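Local structure of pilus tip adhesin Cpa (Streptococcus pyogenes, 4C0Z) at residues Tyr17-Tyr22 with Lys49-Tyr54; Phe62-Lys65 with Ser71-Tyr74. The protein forms part of the pilus tip and can bind covalently, through reactive thioester bonds, to targets on the host surface, so mediating adhesion of streptococcal pili to host cells. All coordinates share one frame; numbering follows the deposited sequence.

Overall arrangement
Both contacts belong to the antiparallel six-stranded barrel of this N-terminal thioester domain, their centres about 9 Å apart and on the same side of the chain's centre. Along the sequence they come in series: contact 1 joins strand 19-23 to strand 51-56 and is complete before contact 2 ties the loop at Phe62-Lys65 to strand 72-78. They meet directly where strands 19-23 and 72-78 lie side by side, with Trp19 O 2.8 Å from Tyr74 N. Contact 2 reaches the spermidine site through Phe62, a pocket residue along with Cys55 and Gln204, the two partners of the thioester cross-link, whereas the Tyr22 side chain of contact 1 stays about 13 Å from spermidine.

Contact 1: residues Tyr17-Tyr22 with Lys49-Tyr54; sequences YPWYGY and KEYQAY
The hydroxyl of Tyr22 donates a hydrogen bond to the carboxylate of Glu50, with OH 2.7 Å from OE2. The oxygen is approached on its anti side, the donor lying 25° out of the carboxylate plane. From the tyrosine's side the acceptor sits at the ring edge, near the ring plane. A chi1 of 50° puts the Tyr22 ring between backbone N and carbonyl carbon, and its length then carries the hydroxyl to the acidic group. Glutamate is long enough to meet it: the Glu50 chain, extended beyond CG, delivers OE2 while CG passes alongside the hydroxyl, 3.2 Å from Tyr22 OH.

Strands 19-23 and 51-56 are not neighbours in the six-stranded antiparallel barrel of this thioester domain. Strand 41-44 lies between them in the sheet order, pairing by backbone hydrogen bonds with Tyr20 and Tyr22 on one strand and Tyr51 on the other. The contact is therefore made by large side chains reaching past a strand, with Lys42 of that strand touching both Tyr22 and Glu50.

The apolar part is an oblique aromatic pair, Trp19 with Tyr51. Tyr51 lies at the edge of the indole, near its plane, so that Trp19 CZ3 is 3.8 Å from Tyr51 CD1 and Trp19 CH2 comes close to Tyr51 CE1. The ring centroids are 5.8 Å apart and the planes inclined at 66°. The breadth of the indole lets one side chain reach Tyr51 and also meet Phe196 edge-to-face.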
ATOM      1  N   TYR I  17     -18.894  -2.137 -15.818  1.00 39.60           N
ATOM      2  CA  TYR I  17     -17.829  -1.303 -15.265  1.00 38.45           C
ATOM      3  C   TYR I  17     -17.571  -0.122 -16.227  1.00 43.37           C
ATOM      4  O   TYR I  17     -16.536  -0.100 -16.892  1.00 41.19           O
ATOM      5  CB  TYR I  17     -16.546  -2.146 -14.987  1.00 37.70           C
ATOM      6  CG  TYR I  17     -16.714  -3.139 -13.851  1.00 40.79           C
ATOM      7  CD1 TYR I  17     -17.456  -4.306 -14.018  1.00 44.44           C
ATOM      8  CD2 TYR I  17     -16.185  -2.883 -12.591  1.00 40.22           C
ATOM      9  CE1 TYR I  17     -17.666  -5.192 -12.965  1.00 47.02           C
ATOM     10  CE2 TYR I  17     -16.351  -3.789 -11.538  1.00 41.45           C
ATOM     11  CZ  TYR I  17     -17.102  -4.937 -11.731  1.00 51.71           C
ATOM     12  OH  TYR I  17     -17.329  -5.820 -10.711  1.00 52.61           O
ATOM     13  N   PRO I  18     -18.493   0.875 -16.318  1.00 41.50           N
ATOM     14  CA  PRO I  18     -18.312   1.952 -17.310  1.00 40.71           C
ATOM     15  C   PRO I  18     -17.420   3.140 -16.912  1.00 42.67           C
ATOM     16  O   PRO I  18     -17.023   3.916 -17.793  1.00 40.33           O
ATOM     17  CB  PRO I  18     -19.744   2.395 -17.565  1.00 44.77           C
ATOM     18  CG  PRO I  18     -20.407   2.213 -16.254  1.00 49.29           C
ATOM     19  CD  PRO I  18     -19.801   1.009 -15.630  1.00 44.30           C
ATOM     20  N   TRP I  19     -17.131   3.296 -15.599  1.00 39.20           N
ATOM     21  CA  TRP I  19     -16.338   4.402 -15.088  1.00 38.25           C
ATOM     22  C   TRP I  19     -14.857   4.218 -15.312  1.00 38.01           C
ATOM     23  O   TRP I  19     -14.320   3.137 -15.090  1.00 35.34           O
ATOM     24  CB  TRP I  19     -16.629   4.657 -13.603  1.00 37.78           C
ATOM     25  CG  TRP I  19     -17.996   5.223 -13.355  1.00 41.09           C
ATOM     26  CD1 TRP I  19     -19.172   4.530 -13.260  1.00 45.28           C
ATOM     27  CD2 TRP I  19     -18.330   6.608 -13.200  1.00 42.87           C
ATOM     28  NE1 TRP I  19     -20.222   5.401 -13.058  1.00 46.17           N
ATOM     29  CE2 TRP I  19     -19.734   6.683 -13.017  1.00 48.19           C
ATOM     30  CE3 TRP I  19     -17.580   7.802 -13.206  1.00 43.54           C
ATOM     31  CZ2 TRP I  19     -20.396   7.902 -12.810  1.00 50.17           C
ATOM     32  CZ3 TRP I  19     -18.245   9.009 -13.012  1.00 47.13           C
ATOM     33  CH2 TRP I  19     -19.631   9.051 -12.819  1.00 50.47           C
ATOM     34  N   TYR I  20     -14.195   5.283 -15.766  1.00 36.03           N
ATOM     35  CA  TYR I  20     -12.759   5.312 -15.984  1.00 34.08           C
ATOM     36  C   TYR I  20     -12.129   5.937 -14.727  1.00 35.99           C
ATOM     37  O   TYR I  20     -12.498   7.042 -14.343  1.00 37.08           O
ATOM     38  CB  TYR I  20     -12.440   6.104 -17.277  1.00 35.89           C
ATOM     39  CG  TYR I  20     -10.974   6.383 -17.529  1.00 34.75           C
ATOM     40  CD1 TYR I  20     -10.013   5.382 -17.368  1.00 34.23           C
ATOM     41  CD2 TYR I  20     -10.558   7.609 -18.043  1.00 36.66           C
ATOM     42  CE1 TYR I  20      -8.671   5.626 -17.619  1.00 32.77           C
ATOM     43  CE2 TYR I  20      -9.208   7.868 -18.293  1.00 36.62           C
ATOM     44  CZ  TYR I  20      -8.270   6.873 -18.070  1.00 38.98           C
ATOM     45  OH  TYR I  20      -6.939   7.121 -18.308  1.00 38.08           O
ATOM     46  N   GLY I  21     -11.263   5.181 -14.056  1.00 31.91           N
ATOM     47  CA  GLY I  21     -10.570   5.615 -12.851  1.00 30.16           C
ATOM     48  C   GLY I  21      -9.092   5.700 -13.147  1.00 33.23           C
ATOM     49  O   GLY I  21      -8.522   4.760 -13.690  1.00 32.48           O
ATOM     50  N   TYR I  22      -8.471   6.827 -12.830  1.00 30.55           N
ATOM     51  CA  TYR I  22      -7.067   7.068 -13.175  1.00 28.77           C
ATOM     52  C   TYR I  22      -6.392   8.051 -12.252  1.00 31.06           C
ATOM     53  O   TYR I  22      -7.049   8.795 -11.526  1.00 32.59           O
ATOM     54  CB  TYR I  22      -7.004   7.647 -14.630  1.00 29.88           C
ATOM     55  CG  TYR I  22      -7.940   8.821 -14.870  1.00 32.26           C
ATOM     56  CD1 TYR I  22      -9.310   8.620 -15.047  1.00 36.14           C
ATOM     57  CD2 TYR I  22      -7.472  10.132 -14.849  1.00 32.63           C
ATOM     58  CE1 TYR I  22     -10.181   9.689 -15.231  1.00 38.93           C
ATOM     59  CE2 TYR I  22      -8.342  11.215 -15.026  1.00 35.08           C
ATOM     60  CZ  TYR I  22      -9.694  10.982 -15.235  1.00 43.24           C
ATOM     61  OH  TYR I  22     -10.595  11.997 -15.433  1.00 46.86           O
ATOM     62  N   LYS I  49     -17.672  15.242 -16.587  1.00 67.55           N
ATOM     63  CA  LYS I  49     -17.067  15.968 -15.472  1.00 67.18           C
ATOM     64  C   LYS I  49     -16.246  14.958 -14.648  1.00 66.94           C
ATOM     65  O   LYS I  49     -16.713  13.833 -14.416  1.00 66.33           O
ATOM     66  CB  LYS I  49     -18.196  16.563 -14.598  1.00 73.65           C
ATOM     67  CG  LYS I  49     -17.734  17.284 -13.338  1.00 91.51           C
ATOM     68  CD  LYS I  49     -18.867  17.406 -12.323  1.00103.83           C
ATOM     69  CE  LYS I  49     -18.416  18.041 -11.029  1.00113.67           C
ATOM     70  NZ  LYS I  49     -18.155  19.500 -11.176  1.00122.09           N
ATOM     71  N   GLU I  50     -15.015  15.347 -14.249  1.00 60.53           N
ATOM     72  CA  GLU I  50     -14.140  14.519 -13.416  1.00 56.95           C
ATOM     73  C   GLU I  50     -14.559  14.705 -11.972  1.00 62.01           C
ATOM     74  O   GLU I  50     -14.819  15.827 -11.542  1.00 66.73           O
ATOM     75  CB  GLU I  50     -12.669  14.957 -13.518  1.00 56.38           C
ATOM     76  CG  GLU I  50     -12.018  14.829 -14.872  1.00 58.74           C
ATOM     77  CD  GLU I  50     -10.567  15.267 -14.859  1.00 78.06           C
ATOM     78  OE1 GLU I  50     -10.261  16.339 -14.292  1.00 75.57           O
ATOM     79  OE2 GLU I  50      -9.730  14.528 -15.423  1.00 72.44           O
ATOM     80  N   TYR I  51     -14.583  13.624 -11.219  1.00 55.40           N
ATOM     81  CA  TYR I  51     -14.904  13.645  -9.796  1.00 55.09           C
ATOM     82  C   TYR I  51     -13.624  13.333  -9.024  1.00 51.70           C
ATOM     83  O   TYR I  51     -12.906  12.419  -9.414  1.00 46.95           O
ATOM     84  CB  TYR I  51     -16.007  12.612  -9.488  1.00 57.56           C
ATOM     85  CG  TYR I  51     -17.315  12.917 -10.185  1.00 64.26           C
ATOM     86  CD1 TYR I  51     -17.573  12.444 -11.470  1.00 65.93           C
ATOM     87  CD2 TYR I  51     -18.269  13.739  -9.589  1.00 69.21           C
ATOM     88  CE1 TYR I  51     -18.761  12.757 -12.132  1.00 69.85           C
ATOM     89  CE2 TYR I  51     -19.461  14.052 -10.236  1.00 73.37           C
ATOM     90  CZ  TYR I  51     -19.703  13.560 -11.508  1.00 82.97           C
ATOM     91  OH  TYR I  51     -20.881  13.876 -12.149  1.00 91.31           O
ATOM     92  N   GLN I  52     -13.315  14.110  -7.962  1.00 48.11           N
ATOM     93  CA  GLN I  52     -12.130  13.867  -7.129  1.00 45.26           C
ATOM     94  C   GLN I  52     -12.318  12.504  -6.448  1.00 45.91           C
ATOM     95  O   GLN I  52     -13.363  12.257  -5.840  1.00 46.40           O
ATOM     96  CB  GLN I  52     -11.933  14.990  -6.069  1.00 48.17           C
ATOM     97  CG  GLN I  52     -10.637  14.862  -5.257  1.00 40.92           C
ATOM     98  CD  GLN I  52      -9.401  15.087  -6.103  1.00 48.77           C
ATOM     99  OE1 GLN I  52      -9.311  16.069  -6.835  1.00 49.42           O
ATOM    100  NE2 GLN I  52      -8.421  14.187  -6.029  1.00 36.83           N
ATOM    101  N   ALA I  53     -11.342  11.606  -6.622  1.00 39.32           N
ATOM    102  CA  ALA I  53     -11.390  10.261  -6.040  1.00 37.58           C
ATOM    103  C   ALA I  53     -10.229  10.014  -5.095  1.00 39.69           C
ATOM    104  O   ALA I  53      -9.198  10.681  -5.179  1.00 38.65           O
ATOM    105  CB  ALA I  53     -11.400   9.206  -7.135  1.00 36.86           C
ATOM    106  N   TYR I  54     -10.430   9.075  -4.160  1.00 36.59           N
ATOM    107  CA  TYR I  54      -9.439   8.622  -3.189  1.00 33.88           C
ATOM    108  C   TYR I  54      -9.477   7.109  -3.214  1.00 35.59           C
ATOM    109  O   TYR I  54     -10.547   6.518  -3.396  1.00 35.96           O
ATOM    110  CB  TYR I  54      -9.724   9.193  -1.781  1.00 36.09           C
ATOM    111  CG  TYR I  54      -9.499  10.690  -1.725  1.00 38.13           C
ATOM    112  CD1 TYR I  54      -8.224  11.214  -1.525  1.00 38.54           C
ATOM    113  CD2 TYR I  54     -10.542  11.585  -1.981  1.00 41.70           C
ATOM    114  CE1 TYR I  54      -7.993  12.589  -1.547  1.00 39.93           C
ATOM    115  CE2 TYR I  54     -10.332  12.969  -1.977  1.00 43.93           C
ATOM    116  CZ  TYR I  54      -9.052  13.467  -1.763  1.00 51.84           C
ATOM    117  OH  TYR I  54      -8.830  14.829  -1.724  1.00 49.98           O
TER

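Contact 2: residues Phe62-Lys65 with Ser71-Tyr74; sequences FPSK and SQWY. With SPD (spermidine), chain B.
The backbones of Phe62-Lys65 and Ser71-Tyr74 run past each other with Pro63 CA 6.5 Å from Gln72 CA and Ser64 CA 6.6 Å from Ser71 CA, and side chains bridge the interval. One segment is part of the loop that follows strand 51-56, the other lies on strand 72-78, which sits between strands 191-198 and 19-23 in the closed six-stranded barrel of the thioester domain.

Gln72 fits here because its amide can accept and donate at once. The chain bends at chi2 (83°), turning the amide group to Ser64: Gln72 OE1 accepts from the backbone N of Ser64 at 2.8 Å, nearly straight at 167°, although the donor is tilted from the carbonyl plane. The other half of the amide, Gln72 NE2, donates to Ser64 OG at 3.0 Å in a more bent bond. Two bonds to one residue fix the rotation of the amide and tie the irregular loop to the strand.

Beside this polar grip, the compact apolar ring of Pro63 packs on Tyr74, meeting it at about a right angle with Pro63 CG 3.7 Å from Tyr74 OH, and also touches Leu206. That hydroxyl is hydrogen-bonded to the backbone O of Gln204, the thioester glutamine. Phe62 points its CB away from the strand and serves the ligand pocket instead: one ring face takes spermidine, whose C7 lies 3.6 Å from Phe62 CD2.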
ATOM      1  N   PHE I  62      -2.002   1.013  -7.479  1.00 27.83           N
ATOM      2  CA  PHE I  62      -2.564   2.345  -7.698  1.00 28.63           C
ATOM      3  C   PHE I  62      -3.199   2.357  -9.098  1.00 29.49           C
ATOM      4  O   PHE I  62      -2.657   1.712  -9.988  1.00 27.06           O
ATOM      5  CB  PHE I  62      -1.430   3.404  -7.729  1.00 30.31           C
ATOM      6  CG  PHE I  62      -1.045   4.021  -6.403  1.00 30.70           C
ATOM      7  CD1 PHE I  62      -1.915   4.878  -5.742  1.00 32.00           C
ATOM      8  CD2 PHE I  62       0.217   3.792  -5.850  1.00 30.51           C
ATOM      9  CE1 PHE I  62      -1.561   5.448  -4.518  1.00 32.63           C
ATOM     10  CE2 PHE I  62       0.577   4.380  -4.646  1.00 33.48           C
ATOM     11  CZ  PHE I  62      -0.324   5.210  -3.985  1.00 32.00           C
ATOM     12  N   PRO I  63      -4.290   3.120  -9.352  1.00 30.01           N
ATOM     13  CA  PRO I  63      -4.772   3.245 -10.740  1.00 30.62           C
ATOM     14  C   PRO I  63      -3.648   3.855 -11.606  1.00 33.21           C
ATOM     15  O   PRO I  63      -2.843   4.659 -11.122  1.00 32.21           O
ATOM     16  CB  PRO I  63      -5.976   4.195 -10.611  1.00 33.56           C
ATOM     17  CG  PRO I  63      -6.368   4.128  -9.156  1.00 37.01           C
ATOM     18  CD  PRO I  63      -5.067   3.983  -8.438  1.00 30.87           C
ATOM     19  N   SER I  64      -3.555   3.418 -12.855  1.00 28.72           N
ATOM     20  CA  SER I  64      -2.568   3.900 -13.816  1.00 29.26           C
ATOM     21  C   SER I  64      -2.749   5.396 -14.095  1.00 32.55           C
ATOM     22  O   SER I  64      -3.859   5.929 -13.996  1.00 30.15           O
ATOM     23  CB  SER I  64      -2.701   3.162 -15.147  1.00 30.79           C
ATOM     24  OG  SER I  64      -2.572   1.762 -15.012  1.00 35.61           O
ATOM     25  N   LYS I  65      -1.644   6.053 -14.471  1.00 29.31           N
ATOM     26  CA  LYS I  65      -1.643   7.472 -14.869  1.00 30.75           C
ATOM     27  C   LYS I  65      -2.472   7.642 -16.137  1.00 35.61           C
ATOM     28  O   LYS I  65      -2.569   6.700 -16.924  1.00 35.49           O
ATOM     29  CB  LYS I  65      -0.203   7.963 -15.075  1.00 32.00           C
ATOM     30  CG  LYS I  65       0.560   8.000 -13.748  1.00 38.38           C
ATOM     31  CD  LYS I  65       1.891   8.700 -13.864  1.00 50.79           C
ATOM     32  CE  LYS I  65       2.648   8.704 -12.547  1.00 60.92           C
ATOM     33  NZ  LYS I  65       1.865   9.307 -11.425  1.00 63.87           N
ATOM     34  N   SER I  71      -5.806   1.152 -18.879  1.00 32.56           N
ATOM     35  CA  SER I  71      -6.954   1.827 -18.281  1.00 31.73           C
ATOM     36  C   SER I  71      -7.638   0.905 -17.288  1.00 34.43           C
ATOM     37  O   SER I  71      -7.750  -0.311 -17.532  1.00 32.13           O
ATOM     38  CB  SER I  71      -7.948   2.243 -19.356  1.00 35.08           C
ATOM     39  OG  SER I  71      -7.417   3.268 -20.179  1.00 46.27           O
ATOM     40  N   GLN I  72      -8.082   1.473 -16.146  1.00 30.95           N
ATOM     41  CA  GLN I  72      -8.819   0.689 -15.158  1.00 29.69           C
ATOM     42  C   GLN I  72     -10.255   1.100 -15.154  1.00 33.85           C
ATOM     43  O   GLN I  72     -10.572   2.303 -15.204  1.00 34.13           O
ATOM     44  CB  GLN I  72      -8.212   0.734 -13.760  1.00 29.82           C
ATOM     45  CG  GLN I  72      -6.978  -0.130 -13.631  1.00 35.16           C
ATOM     46  CD  GLN I  72      -5.779   0.621 -14.137  1.00 41.38           C
ATOM     47  OE1 GLN I  72      -5.570   1.801 -13.800  1.00 34.04           O
ATOM     48  NE2 GLN I  72      -5.042   0.011 -15.053  1.00 24.90           N
ATOM     49  N   TRP I  73     -11.139   0.086 -15.134  1.00 31.34           N
ATOM     50  CA  TRP I  73     -12.593   0.273 -15.202  1.00 31.85           C
ATOM     51  C   TRP I  73     -13.259  -0.013 -13.902  1.00 34.60           C
ATOM     52  O   TRP I  73     -12.851  -0.923 -13.179  1.00 32.10           O
ATOM     53  CB  TRP I  73     -13.194  -0.515 -16.357  1.00 32.07           C
ATOM     54  CG  TRP I  73     -12.464  -0.271 -17.648  1.00 33.66           C
ATOM     55  CD1 TRP I  73     -11.542  -1.094 -18.234  1.00 35.89           C
ATOM     56  CD2 TRP I  73     -12.451   0.947 -18.406  1.00 34.57           C
ATOM     57  NE1 TRP I  73     -11.022  -0.498 -19.354  1.00 35.60           N
ATOM     58  CE2 TRP I  73     -11.558   0.762 -19.483  1.00 37.81           C
ATOM     59  CE3 TRP I  73     -13.121   2.182 -18.287  1.00 37.11           C
ATOM     60  CZ2 TRP I  73     -11.350   1.746 -20.460  1.00 37.22           C
ATOM     61  CZ3 TRP I  73     -12.910   3.151 -19.254  1.00 39.08           C
ATOM     62  CH2 TRP I  73     -12.021   2.936 -20.315  1.00 39.12           C
ATOM     63  N   TYR I  74     -14.275   0.819 -13.573  1.00 32.79           N
ATOM     64  CA  TYR I  74     -14.967   0.795 -12.283  1.00 33.34           C
ATOM     65  C   TYR I  74     -16.486   0.753 -12.379  1.00 39.48           C
ATOM     66  O   TYR I  74     -17.062   1.304 -13.321  1.00 40.31           O
ATOM     67  CB  TYR I  74     -14.542   2.014 -11.432  1.00 34.47           C
ATOM     68  CG  TYR I  74     -13.089   1.970 -11.007  1.00 34.40           C
ATOM     69  CD1 TYR I  74     -12.072   2.401 -11.864  1.00 36.20           C
ATOM     70  CD2 TYR I  74     -12.726   1.507  -9.748  1.00 33.93           C
ATOM     71  CE1 TYR I  74     -10.726   2.303 -11.497  1.00 35.87           C
ATOM     72  CE2 TYR I  74     -11.387   1.427  -9.365  1.00 32.03           C
ATOM     73  CZ  TYR I  74     -10.392   1.823 -10.240  1.00 35.90           C
ATOM     74  OH  TYR I  74      -9.072   1.742  -9.857  1.00 32.98           O
TER
HETATM   75  N1  SPD B1221       4.345  -1.542  -1.804  1.00 28.40           N
HETATM   76  C2  SPD B1221       3.386  -2.615  -1.576  1.00 25.56           C
HETATM   77  C3  SPD B1221       1.958  -2.138  -1.891  1.00 24.17           C
HETATM   78  C4  SPD B1221       1.901  -1.253  -3.124  1.00 27.71           C
HETATM   79  C5  SPD B1221       0.485  -0.691  -3.182  1.00 30.36           C
HETATM   80  N6  SPD B1221       0.487   0.753  -3.353  1.00 32.39           N
HETATM   81  C7  SPD B1221      -0.884   1.286  -3.583  1.00 27.29           C
HETATM   82  C8  SPD B1221      -1.407   2.000  -2.294  1.00 29.43           C
HETATM   83  C9  SPD B1221      -2.858   2.525  -2.520  1.00 36.77           C
HETATM   84  N10 SPD B1221      -3.755   1.516  -3.096  1.00 40.81           N